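Local atomic coordinates of galactose-binding lectin (Arachis hypogaea, PDB entry 6VAW), a protein that binds carbohydrate as a D-galactose-specific legume lectin, a calcium- and manganese-containing homotetramer. Residues G22-L27 and G44-A49; S64-F69 and K162-Y167; S70-D75 and L219-S224. All coordinates share one frame; numbering follows the deposited sequence.

In the fold
Contacts 2 and 3 share one long strand, 64-74, of the flatter back sheet of the legume lectin sandwich. It lies between strands 159-168 and 217-229; contact 2 is part of its pairing with the first, contact 3 part of its pairing with the second. Both are backbone ladders, regular in contact 2 and bulged in contact 3. Contact 1 lies at the margin of the other sheet, where 22-27 peels away from 44-49, joined to it by one beta bridge and the packing of Val24. Contacts 1 and 2 are mainly buried, contact 3 partly, with charged side chains at its outer face; the outer face of contact 2 meets a neighbouring subunit. Contacts 1 and 3 touch through Leu27 with Leu219 and Tyr48 with Trp223.

Contact 1: G22-L27 and G44-A49; sequences GDVTVL and GRVLYA
Val24 CG2 comes obliquely to the N-H side of the flat Gly44-Arg45 peptide, 3.2 Å from Arg45 N and 3.3 Å from Arg45 O. No ring, carboxylate or guanidinium of one segment lies on the other: the Tyr48 ring stacks with Phe6. The Arg45 guanidinium spends NE on Gln21 OE1, NH2 on Thr94 OG1 and NH1 on Gly107 O, while the Asp23 carboxylate bonds through OD2 to Ser42 OG and Val43 N and through OD1 makes a salt bridge with Lys39. This is the margin of the seven-stranded sheet of the legume lectin jelly roll, where its outermost strand, 18-22, ends beside strand 43-53 and the chain leaves toward strand 25-26 of the other sheet. Gly22 and Gly44 form an antiparallel non-hydrogen-bonded pair, with CA atoms 4.6 Å apart. At Gly22 the backbone takes a positive phi of 72°, and past it the two segments diverge, so that Asp23 N is still 3.9 Å from Gly44 CA but Thr25 has left the neighbouring strand. Val24 does most of the joining. Its CG1 is anti to the backbone N (chi1 -166°) and its CG2 anti to the carbonyl carbon, which spreads the two methyls over different targets. Because Gly44 has no side chain, CG2 can settle 3.5 Å from Gly44 CA. CG1 points on to Val46, whose side chain crosses that of Val24 at about a right angle. Ile32 of strand 32-33 touches both valines, and Phe20 and Phe206 flank Val46, so the pair joins the apolar filling between the sheets. The two methyls meet where the side chains cross, Val24 CG1 to Val46 CG1 at 3.5 Å.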
ATOM      1  N   GLY A  22       4.957  12.891 -27.798  1.00 28.65           N
ATOM      2  CA  GLY A  22       4.525  12.523 -29.134  1.00 26.70           C
ATOM      3  C   GLY A  22       3.035  12.325 -29.295  1.00 28.54           C
ATOM      4  O   GLY A  22       2.238  13.084 -28.748  1.00 27.16           O
ATOM      5  N   ASP A  23       2.661  11.261 -30.021  1.00 26.25           N
ATOM      6  CA  ASP A  23       1.297  10.998 -30.492  1.00 26.81           C
ATOM      7  C   ASP A  23       0.339  10.318 -29.483  1.00 33.78           C
ATOM      8  O   ASP A  23      -0.761   9.929 -29.877  1.00 34.92           O
ATOM      9  CB  ASP A  23       1.370  10.169 -31.789  1.00 28.01           C
ATOM     10  CG  ASP A  23       2.137  10.867 -32.917  1.00 36.78           C
ATOM     11  OD1 ASP A  23       2.097  12.116 -32.988  1.00 38.18           O
ATOM     12  OD2 ASP A  23       2.802  10.168 -33.705  1.00 39.64           O
ATOM     13  N   VAL A  24       0.674  10.308 -28.188  1.00 30.25           N
ATOM     14  CA  VAL A  24      -0.157   9.683 -27.140  1.00 29.25           C
ATOM     15  C   VAL A  24      -1.470  10.427 -26.896  1.00 32.52           C
ATOM     16  O   VAL A  24      -1.504  11.657 -26.865  1.00 32.02           O
ATOM     17  CB  VAL A  24       0.610   9.543 -25.803  1.00 31.60           C
ATOM     18  CG1 VAL A  24      -0.117   8.615 -24.842  1.00 30.98           C
ATOM     19  CG2 VAL A  24       1.999   9.030 -26.038  1.00 31.54           C
ATOM     20  N   THR A  25      -2.540   9.651 -26.682  1.00 29.40           N
ATOM     21  CA  THR A  25      -3.875  10.112 -26.309  1.00 29.52           C
ATOM     22  C   THR A  25      -4.415   9.224 -25.168  1.00 34.13           C
ATOM     23  O   THR A  25      -3.975   8.076 -24.995  1.00 33.92           O
ATOM     24  CB  THR A  25      -4.840  10.125 -27.513  1.00 39.69           C
ATOM     25  OG1 THR A  25      -4.919   8.826 -28.095  1.00 41.01           O
ATOM     26  CG2 THR A  25      -4.462  11.157 -28.578  1.00 40.97           C
ATOM     27  N   VAL A  26      -5.342   9.764 -24.381  1.00 30.41           N
ATOM     28  CA  VAL A  26      -6.016   9.024 -23.334  1.00 31.50           C
ATOM     29  C   VAL A  26      -7.460   8.828 -23.810  1.00 35.86           C
ATOM     30  O   VAL A  26      -8.144   9.800 -24.121  1.00 33.29           O
ATOM     31  CB  VAL A  26      -5.907   9.688 -21.933  1.00 36.07           C
ATOM     32  CG1 VAL A  26      -6.776   8.952 -20.904  1.00 35.83           C
ATOM     33  CG2 VAL A  26      -4.444   9.755 -21.467  1.00 36.12           C
ATOM     34  N   LEU A  27      -7.896   7.568 -23.916  1.00 34.10           N
ATOM     35  CA  LEU A  27      -9.259   7.219 -24.314  1.00 34.73           C
ATOM     36  C   LEU A  27     -10.222   7.418 -23.133  1.00 39.15           C
ATOM     37  O   LEU A  27      -9.781   7.472 -21.978  1.00 37.65           O
ATOM     38  CB  LEU A  27      -9.327   5.775 -24.841  1.00 34.89           C
ATOM     39  CG  LEU A  27      -8.340   5.406 -25.974  1.00 40.04           C
ATOM     40  CD1 LEU A  27      -8.427   3.951 -26.294  1.00 40.68           C
ATOM     41  CD2 LEU A  27      -8.595   6.205 -27.248  1.00 40.39           C
ATOM     42  N   GLY A  44       4.698   7.463 -29.886  1.00 22.71           N
ATOM     43  CA  GLY A  44       4.084   7.941 -28.652  1.00 22.08           C
ATOM     44  C   GLY A  44       4.731   7.275 -27.454  1.00 24.28           C
ATOM     45  O   GLY A  44       5.038   6.085 -27.506  1.00 21.61           O
ATOM     46  N   ARG A  45       5.017   8.053 -26.406  1.00 20.58           N
ATOM     47  CA  ARG A  45       5.636   7.548 -25.189  1.00 20.96           C
ATOM     48  C   ARG A  45       4.984   8.183 -23.965  1.00 26.01           C
ATOM     49  O   ARG A  45       4.557   9.339 -24.020  1.00 25.85           O
ATOM     50  CB  ARG A  45       7.154   7.796 -25.159  1.00 19.14           C
ATOM     51  CG  ARG A  45       7.859   7.817 -26.517  1.00 21.01           C
ATOM     52  CD  ARG A  45       9.356   7.575 -26.420  1.00 21.29           C
ATOM     53  NE  ARG A  45      10.047   8.524 -25.551  1.00 22.67           N
ATOM     54  CZ  ARG A  45      11.368   8.564 -25.409  1.00 33.57           C
ATOM     55  NH1 ARG A  45      12.142   7.738 -26.108  1.00 22.63           N
ATOM     56  NH2 ARG A  45      11.926   9.425 -24.575  1.00 28.16           N
ATOM     57  N   VAL A  46       4.881   7.416 -22.866  1.00 21.03           N
ATOM     58  CA  VAL A  46       4.395   7.883 -21.575  1.00 21.48           C
ATOM     59  C   VAL A  46       5.485   7.603 -20.559  1.00 25.13           C
ATOM     60  O   VAL A  46       6.072   6.521 -20.586  1.00 23.79           O
ATOM     61  CB  VAL A  46       3.011   7.340 -21.131  1.00 26.97           C
ATOM     62  CG1 VAL A  46       1.922   7.786 -22.080  1.00 27.73           C
ATOM     63  CG2 VAL A  46       3.005   5.817 -20.960  1.00 27.00           C
ATOM     64  N   LEU A  47       5.769   8.564 -19.677  1.00 23.60           N
ATOM     65  CA  LEU A  47       6.771   8.411 -18.623  1.00 24.89           C
ATOM     66  C   LEU A  47       6.180   8.753 -17.273  1.00 27.73           C
ATOM     67  O   LEU A  47       5.333   9.657 -17.189  1.00 25.51           O
ATOM     68  CB  LEU A  47       7.984   9.331 -18.863  1.00 26.21           C
ATOM     69  CG  LEU A  47       8.739   9.195 -20.182  1.00 33.26           C
ATOM     70  CD1 LEU A  47       9.415  10.494 -20.540  1.00 35.50           C
ATOM     71  CD2 LEU A  47       9.751   8.070 -20.131  1.00 36.51           C
ATOM     72  N   TYR A  48       6.649   8.058 -16.213  1.00 24.86           N
ATOM     73  CA  TYR A  48       6.279   8.450 -14.866  1.00 24.54           C
ATOM     74  C   TYR A  48       7.023   9.774 -14.675  1.00 28.61           C
ATOM     75  O   TYR A  48       8.205   9.844 -15.001  1.00 27.68           O
ATOM     76  CB  TYR A  48       6.610   7.364 -13.837  1.00 25.66           C
ATOM     77  CG  TYR A  48       6.169   7.750 -12.451  1.00 28.37           C
ATOM     78  CD1 TYR A  48       4.815   7.855 -12.134  1.00 29.97           C
ATOM     79  CD2 TYR A  48       7.102   8.021 -11.451  1.00 30.20           C
ATOM     80  CE1 TYR A  48       4.399   8.193 -10.851  1.00 31.92           C
ATOM     81  CE2 TYR A  48       6.693   8.393 -10.169  1.00 31.51           C
ATOM     82  CZ  TYR A  48       5.342   8.476  -9.876  1.00 41.63           C
ATOM     83  OH  TYR A  48       4.936   8.796  -8.602  1.00 54.66           O
ATOM     84  N   ALA A  49       6.274  10.797 -14.319  1.00 27.17           N
ATOM     85  CA  ALA A  49       6.786  12.182 -14.335  1.00 28.61           C
ATOM     86  C   ALA A  49       7.950  12.404 -13.383  1.00 32.60           C
ATOM     87  O   ALA A  49       8.694  13.334 -13.611  1.00 33.97           O
ATOM     88  CB  ALA A  49       5.667  13.139 -14.045  1.00 29.20           C
TER

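Contact 2: S64-F69 and K162-Y167; sequences SFLTSF and KVTVIY
Phe65 and Phe69 both hold CG in the crowded position between backbone N and carbonyl carbon (chi1 65° and 53°), which lays each ring across the strand over its partner. Tyr167 CB thus sits over one face of the Phe65 ring, 3.6 Å from its centroid, and Val163 CB over the Phe69 ring at 3.8 Å, both as CH-pi contacts. Tyr167 has CG anti to its backbone N, so its ring leads away from strand 64-69, and OH bonds to Val192 O; the ring is nearly parallel to that of Phe65 but slid so far along that they barely overlap. Val165, side by side with Thr67, places CG1 near Phe65 and CG2 near Phe69. Beneath these groups the antiparallel strands, part of the back sheet of the lectin sandwich, are laced by three hydrogen-bonded pairs, Phe65-Tyr167, Thr67-Val165 and Phe69-Val163. The shortest of the six bonds include Val165 N to Thr67 O, 2.8 Å and nearly along the C=O axis. On the other face Ser68 OG meets Thr164 OG1 at 3.2 Å in a hydrogen bond, and Leu66 CD1 lies 3.9 Å from Ile166 CG1. On the inner face, Phe69 reaches Phe87, Phe122 and Phe206 of the opposite sheet. The chemistry therefore differs by face: the interior is mainly aromatic and valine, with one hydroxyl, that of Thr67, satisfied by Ser224 O and Trp223 NE1, whereas Leu66, Thr164 and Ile166 pack on a neighbouring subunit, to whose Thr187 OG1 Ser64 OG bonds.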
ATOM      1  N   SER A  64      16.290  -2.240  -6.151  1.00 19.86           N
ATOM      2  CA  SER A  64      15.568  -3.375  -6.704  1.00 20.38           C
ATOM      3  C   SER A  64      14.210  -2.830  -7.044  1.00 20.79           C
ATOM      4  O   SER A  64      13.808  -1.810  -6.460  1.00 21.33           O
ATOM      5  CB  SER A  64      15.469  -4.536  -5.706  1.00 22.87           C
ATOM      6  OG  SER A  64      16.687  -5.262  -5.631  1.00 23.89           O
ATOM      7  N   PHE A  65      13.492  -3.462  -7.954  1.00 18.25           N
ATOM      8  CA  PHE A  65      12.130  -3.028  -8.229  1.00 17.66           C
ATOM      9  C   PHE A  65      11.256  -4.203  -8.678  1.00 20.72           C
ATOM     10  O   PHE A  65      11.745  -5.248  -9.143  1.00 18.36           O
ATOM     11  CB  PHE A  65      12.058  -1.857  -9.221  1.00 18.40           C
ATOM     12  CG  PHE A  65      12.531  -2.125 -10.625  1.00 19.70           C
ATOM     13  CD1 PHE A  65      11.721  -2.813 -11.532  1.00 21.29           C
ATOM     14  CD2 PHE A  65      13.731  -1.593 -11.083  1.00 21.05           C
ATOM     15  CE1 PHE A  65      12.127  -3.012 -12.850  1.00 21.21           C
ATOM     16  CE2 PHE A  65      14.148  -1.804 -12.406  1.00 23.42           C
ATOM     17  CZ  PHE A  65      13.355  -2.521 -13.271  1.00 21.91           C
ATOM     18  N   LEU A  66       9.947  -4.009  -8.476  1.00 18.48           N
ATOM     19  CA  LEU A  66       8.883  -4.916  -8.859  1.00 18.39           C
ATOM     20  C   LEU A  66       7.871  -4.068  -9.614  1.00 23.55           C
ATOM     21  O   LEU A  66       7.390  -3.085  -9.062  1.00 20.25           O
ATOM     22  CB  LEU A  66       8.234  -5.604  -7.640  1.00 18.84           C
ATOM     23  CG  LEU A  66       6.897  -6.315  -7.916  1.00 22.95           C
ATOM     24  CD1 LEU A  66       7.114  -7.537  -8.888  1.00 23.28           C
ATOM     25  CD2 LEU A  66       6.229  -6.743  -6.635  1.00 25.97           C
ATOM     26  N   THR A  67       7.545  -4.453 -10.839  1.00 20.53           N
ATOM     27  CA  THR A  67       6.556  -3.677 -11.590  1.00 21.03           C
ATOM     28  C   THR A  67       5.665  -4.621 -12.353  1.00 25.18           C
ATOM     29  O   THR A  67       6.105  -5.672 -12.793  1.00 25.10           O
ATOM     30  CB  THR A  67       7.204  -2.573 -12.493  1.00 25.70           C
ATOM     31  OG1 THR A  67       6.179  -1.753 -13.076  1.00 25.41           O
ATOM     32  CG2 THR A  67       8.115  -3.114 -13.597  1.00 24.00           C
ATOM     33  N   SER A  68       4.381  -4.273 -12.440  1.00 21.13           N
ATOM     34  CA  SER A  68       3.414  -5.027 -13.208  1.00 20.69           C
ATOM     35  C   SER A  68       2.610  -4.065 -14.086  1.00 22.41           C
ATOM     36  O   SER A  68       2.349  -2.923 -13.695  1.00 22.15           O
ATOM     37  CB  SER A  68       2.496  -5.828 -12.293  1.00 24.56           C
ATOM     38  OG  SER A  68       3.227  -6.731 -11.472  1.00 36.64           O
ATOM     39  N   PHE A  69       2.284  -4.501 -15.285  1.00 19.62           N
ATOM     40  CA  PHE A  69       1.483  -3.681 -16.195  1.00 18.25           C
ATOM     41  C   PHE A  69       0.698  -4.585 -17.112  1.00 23.70           C
ATOM     42  O   PHE A  69       0.982  -5.784 -17.205  1.00 22.95           O
ATOM     43  CB  PHE A  69       2.358  -2.664 -17.002  1.00 18.68           C
ATOM     44  CG  PHE A  69       3.540  -3.258 -17.745  1.00 21.12           C
ATOM     45  CD1 PHE A  69       3.389  -3.760 -19.033  1.00 22.37           C
ATOM     46  CD2 PHE A  69       4.796  -3.333 -17.147  1.00 21.56           C
ATOM     47  CE1 PHE A  69       4.479  -4.279 -19.728  1.00 23.37           C
ATOM     48  CE2 PHE A  69       5.880  -3.890 -17.827  1.00 24.23           C
ATOM     49  CZ  PHE A  69       5.719  -4.340 -19.124  1.00 21.56           C
ATOM     50  N   LYS A 162      -0.714  -9.446 -19.486  1.00 24.91           N
ATOM     51  CA  LYS A 162      -0.219  -9.081 -18.157  1.00 24.41           C
ATOM     52  C   LYS A 162       1.282  -9.355 -18.093  1.00 26.65           C
ATOM     53  O   LYS A 162       1.752 -10.392 -18.574  1.00 24.87           O
ATOM     54  CB  LYS A 162      -0.961  -9.846 -17.035  1.00 27.96           C
ATOM     55  CG  LYS A 162      -2.437  -9.512 -16.962  1.00 45.70           C
ATOM     56  CD  LYS A 162      -3.141 -10.121 -15.777  1.00 60.27           C
ATOM     57  CE  LYS A 162      -4.572  -9.653 -15.761  1.00 80.90           C
ATOM     58  NZ  LYS A 162      -5.401 -10.232 -16.865  1.00 93.71           N
ATOM     59  N   VAL A 163       2.036  -8.409 -17.544  1.00 22.34           N
ATOM     60  CA  VAL A 163       3.493  -8.529 -17.428  1.00 21.03           C
ATOM     61  C   VAL A 163       3.906  -8.213 -15.989  1.00 22.76           C
ATOM     62  O   VAL A 163       3.397  -7.273 -15.383  1.00 20.55           O
ATOM     63  CB  VAL A 163       4.262  -7.632 -18.448  1.00 23.29           C
ATOM     64  CG1 VAL A 163       5.778  -7.890 -18.380  1.00 23.74           C
ATOM     65  CG2 VAL A 163       3.744  -7.830 -19.884  1.00 22.40           C
ATOM     66  N   THR A 164       4.854  -8.977 -15.473  1.00 18.30           N
ATOM     67  CA  THR A 164       5.452  -8.764 -14.177  1.00 17.75           C
ATOM     68  C   THR A 164       6.949  -8.754 -14.417  1.00 21.98           C
ATOM     69  O   THR A 164       7.470  -9.607 -15.125  1.00 21.08           O
ATOM     70  CB  THR A 164       4.983  -9.824 -13.164  1.00 25.09           C
ATOM     71  OG1 THR A 164       3.632  -9.556 -12.819  1.00 26.01           O
ATOM     72  CG2 THR A 164       5.796  -9.799 -11.878  1.00 25.10           C
ATOM     73  N   VAL A 165       7.627  -7.776 -13.845  1.00 19.14           N
ATOM     74  CA  VAL A 165       9.055  -7.613 -13.996  1.00 19.01           C
ATOM     75  C   VAL A 165       9.694  -7.458 -12.605  1.00 21.50           C
ATOM     76  O   VAL A 165       9.258  -6.664 -11.776  1.00 21.68           O
ATOM     77  CB  VAL A 165       9.425  -6.429 -14.932  1.00 22.26           C
ATOM     78  CG1 VAL A 165      10.923  -6.330 -15.094  1.00 21.85           C
ATOM     79  CG2 VAL A 165       8.742  -6.532 -16.306  1.00 22.43           C
ATOM     80  N   ILE A 166      10.782  -8.204 -12.388  1.00 19.06           N
ATOM     81  CA  ILE A 166      11.538  -8.144 -11.130  1.00 18.78           C
ATOM     82  C   ILE A 166      12.970  -7.796 -11.470  1.00 20.35           C
ATOM     83  O   ILE A 166      13.601  -8.530 -12.243  1.00 20.11           O
ATOM     84  CB  ILE A 166      11.495  -9.451 -10.288  1.00 20.73           C
ATOM     85  CG1 ILE A 166      10.080  -9.849  -9.861  1.00 21.22           C
ATOM     86  CG2 ILE A 166      12.431  -9.350  -9.056  1.00 22.83           C
ATOM     87  CD1 ILE A 166      10.026 -11.286  -9.282  1.00 22.06           C
ATOM     88  N   TYR A 167      13.497  -6.714 -10.864  1.00 17.15           N
ATOM     89  CA  TYR A 167      14.925  -6.424 -10.996  1.00 15.52           C
ATOM     90  C   TYR A 167      15.568  -6.647  -9.635  1.00 20.10           C
ATOM     91  O   TYR A 167      15.196  -5.992  -8.656  1.00 17.84           O
ATOM     92  CB  TYR A 167      15.221  -5.028 -11.558  1.00 17.55           C
ATOM     93  CG  TYR A 167      16.703  -4.788 -11.742  1.00 18.57           C
ATOM     94  CD1 TYR A 167      17.416  -5.440 -12.749  1.00 20.59           C
ATOM     95  CD2 TYR A 167      17.421  -4.012 -10.835  1.00 19.32           C
ATOM     96  CE1 TYR A 167      18.796  -5.276 -12.883  1.00 21.10           C
ATOM     97  CE2 TYR A 167      18.796  -3.836 -10.962  1.00 18.30           C
ATOM     98  CZ  TYR A 167      19.481  -4.462 -11.995  1.00 23.95           C
ATOM     99  OH  TYR A 167      20.834  -4.270 -12.161  1.00 25.43           O
TER

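Contact 3: S70-D75 and L219-S224; sequences SFEMKD and LIRSWS
Backbone hydrogen bonds carry the pairing of these antiparallel strands. Glu72 and Leu219 form a mutual pair: Leu219 N reaches Glu72 O at 2.8 Å, nearly along the C=O axis, and Glu72 N lies in the plane of the Leu219 carbonyl, on a lone pair. Around Ser70 the pattern changes. Its N binds Ser222 O while its O accepts Arg221 N at 2.8 Å, and in both bonds the donor stands above the carbonyl plane. Two residues, Arg221 and Ser222, thus face one, a classic beta bulge in the back sheet of the legume lectin fold, with Arg221 turned to psi -39°. Among side-chain bonds, Ser70 OG and Ser222 OG meet tip to tip at 2.7 Å; each hydroxyl is set in the crowded position between N and carbonyl carbon, and Arg221 CB lies 3.4 Å from Ser70 OG. Charge enters more loosely: the extended Glu72 and the Arg221 chain, bent at chi3, bring OE1 and NH1 to 4.0 Å, beyond a salt bridge, their planes 28° apart. Beside that carboxylate lies a methyl, Leu219 CD1, 4.1 Å from Glu72 CD. The apolar contact is on the inner face, where Ile220 CD1 approaches Phe71 CB to 4.1 Å. The Phe71 ring leads away from strand 219-224 toward Phe122 and Ile85 of the metal-bearing sheet; the Phe71 side chain is about 13 Å from the bound manganese ion.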
ATOM      1  N   SER A  70      -0.342  -4.012 -17.739  1.00 22.09           N
ATOM      2  CA  SER A  70      -1.152  -4.705 -18.711  1.00 22.13           C
ATOM      3  C   SER A  70      -1.309  -3.852 -19.954  1.00 23.99           C
ATOM      4  O   SER A  70      -1.433  -2.623 -19.878  1.00 22.51           O
ATOM      5  CB  SER A  70      -2.505  -5.109 -18.152  1.00 25.02           C
ATOM      6  OG  SER A  70      -3.271  -4.001 -17.726  1.00 30.26           O
ATOM      7  N   PHE A  71      -1.252  -4.506 -21.098  1.00 23.10           N
ATOM      8  CA  PHE A  71      -1.388  -3.824 -22.369  1.00 23.61           C
ATOM      9  C   PHE A  71      -2.246  -4.636 -23.314  1.00 27.21           C
ATOM     10  O   PHE A  71      -2.567  -5.803 -23.033  1.00 24.43           O
ATOM     11  CB  PHE A  71       0.002  -3.532 -22.998  1.00 25.24           C
ATOM     12  CG  PHE A  71       0.806  -4.736 -23.448  1.00 26.08           C
ATOM     13  CD1 PHE A  71       0.525  -5.372 -24.660  1.00 27.03           C
ATOM     14  CD2 PHE A  71       1.891  -5.189 -22.698  1.00 27.19           C
ATOM     15  CE1 PHE A  71       1.259  -6.484 -25.074  1.00 27.11           C
ATOM     16  CE2 PHE A  71       2.641  -6.294 -23.122  1.00 29.10           C
ATOM     17  CZ  PHE A  71       2.325  -6.934 -24.304  1.00 26.38           C
ATOM     18  N   GLU A  72      -2.557  -4.023 -24.465  1.00 24.65           N
ATOM     19  CA  GLU A  72      -3.308  -4.655 -25.526  1.00 23.53           C
ATOM     20  C   GLU A  72      -2.847  -4.108 -26.864  1.00 25.96           C
ATOM     21  O   GLU A  72      -2.678  -2.898 -27.022  1.00 24.14           O
ATOM     22  CB  GLU A  72      -4.813  -4.411 -25.305  1.00 25.07           C
ATOM     23  CG  GLU A  72      -5.731  -5.133 -26.281  1.00 37.72           C
ATOM     24  CD  GLU A  72      -7.150  -4.589 -26.331  1.00 56.67           C
ATOM     25  OE1 GLU A  72      -7.748  -4.365 -25.252  1.00 51.53           O
ATOM     26  OE2 GLU A  72      -7.667  -4.395 -27.456  1.00 44.93           O
ATOM     27  N   MET A  73      -2.606  -5.016 -27.815  1.00 22.17           N
ATOM     28  CA  MET A  73      -2.332  -4.622 -29.190  1.00 23.47           C
ATOM     29  C   MET A  73      -3.459  -5.181 -30.045  1.00 27.71           C
ATOM     30  O   MET A  73      -3.848  -6.342 -29.870  1.00 25.91           O
ATOM     31  CB  MET A  73      -0.948  -5.064 -29.651  1.00 25.12           C
ATOM     32  CG  MET A  73       0.149  -4.183 -29.081  1.00 27.29           C
ATOM     33  SD  MET A  73       1.794  -4.652 -29.615  1.00 29.85           S
ATOM     34  CE  MET A  73       2.129  -6.085 -28.556  1.00 28.19           C
ATOM     35  N   LYS A  74      -4.031  -4.339 -30.903  1.00 27.15           N
ATOM     36  CA  LYS A  74      -5.148  -4.736 -31.753  1.00 27.16           C
ATOM     37  C   LYS A  74      -4.912  -4.319 -33.204  1.00 31.37           C
ATOM     38  O   LYS A  74      -4.513  -3.180 -33.474  1.00 30.97           O
ATOM     39  CB  LYS A  74      -6.454  -4.145 -31.225  1.00 27.68           C
ATOM     40  CG  LYS A  74      -7.694  -4.789 -31.827  1.00 43.08           C
ATOM     41  CD  LYS A  74      -8.853  -4.749 -30.863  1.00 59.83           C
ATOM     42  CE  LYS A  74     -10.182  -4.460 -31.520  1.00 79.56           C
ATOM     43  NZ  LYS A  74     -10.676  -5.524 -32.450  1.00 92.27           N
ATOM     44  N   ASP A  75      -5.147  -5.263 -34.129  1.00 29.02           N
ATOM     45  CA  ASP A  75      -5.013  -5.046 -35.566  1.00 29.61           C
ATOM     46  C   ASP A  75      -6.023  -4.036 -36.058  1.00 34.64           C
ATOM     47  O   ASP A  75      -7.121  -3.921 -35.504  1.00 34.44           O
ATOM     48  CB  ASP A  75      -5.268  -6.343 -36.356  1.00 31.71           C
ATOM     49  CG  ASP A  75      -4.369  -7.520 -36.080  1.00 44.42           C
ATOM     50  OD1 ASP A  75      -3.490  -7.406 -35.192  1.00 45.86           O
ATOM     51  OD2 ASP A  75      -4.561  -8.568 -36.727  1.00 49.10           O
ATOM     52  N   LEU A 219      -2.201  -0.118 -26.681  1.00 22.08           N
ATOM     53  CA  LEU A 219      -2.833   0.383 -25.457  1.00 23.01           C
ATOM     54  C   LEU A 219      -2.122  -0.017 -24.166  1.00 24.42           C
ATOM     55  O   LEU A 219      -1.759  -1.172 -24.027  1.00 23.07           O
ATOM     56  CB  LEU A 219      -4.284  -0.121 -25.338  1.00 23.77           C
ATOM     57  CG  LEU A 219      -5.245   0.265 -26.464  1.00 30.10           C
ATOM     58  CD1 LEU A 219      -6.518  -0.554 -26.379  1.00 32.07           C
ATOM     59  CD2 LEU A 219      -5.557   1.747 -26.428  1.00 30.25           C
ATOM     60  N   ILE A 220      -1.974   0.913 -23.223  1.00 21.35           N
ATOM     61  CA  ILE A 220      -1.465   0.652 -21.878  1.00 22.81           C
ATOM     62  C   ILE A 220      -2.695   0.770 -20.985  1.00 28.48           C
ATOM     63  O   ILE A 220      -3.344   1.821 -20.986  1.00 29.06           O
ATOM     64  CB  ILE A 220      -0.277   1.549 -21.431  1.00 26.30           C
ATOM     65  CG1 ILE A 220       0.894   1.547 -22.460  1.00 26.03           C
ATOM     66  CG2 ILE A 220       0.189   1.181 -20.013  1.00 29.40           C
ATOM     67  CD1 ILE A 220       1.654   0.167 -22.700  1.00 35.65           C
ATOM     68  N   ARG A 221      -3.056  -0.326 -20.311  1.00 22.77           N
ATOM     69  CA  ARG A 221      -4.266  -0.413 -19.496  1.00 23.61           C
ATOM     70  C   ARG A 221      -4.055  -0.121 -18.008  1.00 28.30           C
ATOM     71  O   ARG A 221      -4.933   0.471 -17.372  1.00 29.27           O
ATOM     72  CB  ARG A 221      -4.904  -1.791 -19.665  1.00 24.96           C
ATOM     73  CG  ARG A 221      -5.399  -2.049 -21.091  1.00 23.69           C
ATOM     74  CD  ARG A 221      -5.960  -3.448 -21.281  1.00 39.34           C
ATOM     75  NE  ARG A 221      -7.004  -3.783 -20.302  1.00 65.47           N
ATOM     76  CZ  ARG A 221      -8.306  -3.583 -20.481  1.00 91.65           C
ATOM     77  NH1 ARG A 221      -8.757  -3.049 -21.611  1.00 84.44           N
ATOM     78  NH2 ARG A 221      -9.170  -3.919 -19.531  1.00 83.37           N
ATOM     79  N   SER A 222      -2.944  -0.587 -17.435  1.00 24.41           N
ATOM     80  CA  SER A 222      -2.645  -0.397 -16.016  1.00 23.19           C
ATOM     81  C   SER A 222      -1.154  -0.522 -15.769  1.00 24.25           C
ATOM     82  O   SER A 222      -0.442  -1.095 -16.590  1.00 21.75           O
ATOM     83  CB  SER A 222      -3.416  -1.393 -15.151  1.00 25.06           C
ATOM     84  OG  SER A 222      -3.033  -2.731 -15.401  1.00 30.25           O
ATOM     85  N   TRP A 223      -0.683   0.036 -14.651  1.00 22.68           N
ATOM     86  CA  TRP A 223       0.727  -0.004 -14.287  1.00 22.55           C
ATOM     87  C   TRP A 223       0.906   0.208 -12.781  1.00 25.23           C
ATOM     88  O   TRP A 223       0.448   1.213 -12.250  1.00 26.79           O
ATOM     89  CB  TRP A 223       1.475   1.076 -15.070  1.00 20.72           C
ATOM     90  CG  TRP A 223       2.967   1.089 -14.911  1.00 20.69           C
ATOM     91  CD1 TRP A 223       3.779   0.050 -14.542  1.00 22.47           C
ATOM     92  CD2 TRP A 223       3.832   2.194 -15.187  1.00 20.56           C
ATOM     93  NE1 TRP A 223       5.091   0.449 -14.556  1.00 20.89           N
ATOM     94  CE2 TRP A 223       5.158   1.751 -14.983  1.00 23.89           C
ATOM     95  CE3 TRP A 223       3.622   3.503 -15.646  1.00 21.63           C
ATOM     96  CZ2 TRP A 223       6.267   2.578 -15.220  1.00 22.36           C
ATOM     97  CZ3 TRP A 223       4.716   4.336 -15.815  1.00 23.74           C
ATOM     98  CH2 TRP A 223       6.018   3.880 -15.582  1.00 24.44           C
ATOM     99  N   SER A 224       1.587  -0.732 -12.106  1.00 19.73           N
ATOM    100  CA  SER A 224       1.941  -0.625 -10.698  1.00 19.32           C
ATOM    101  C   SER A 224       3.453  -0.755 -10.606  1.00 23.22           C
ATOM    102  O   SER A 224       4.062  -1.415 -11.442  1.00 21.40           O
ATOM    103  CB  SER A 224       1.205  -1.660  -9.851  1.00 24.73           C
ATOM    104  OG  SER A 224       1.660  -2.979 -10.107  1.00 31.48           O
TER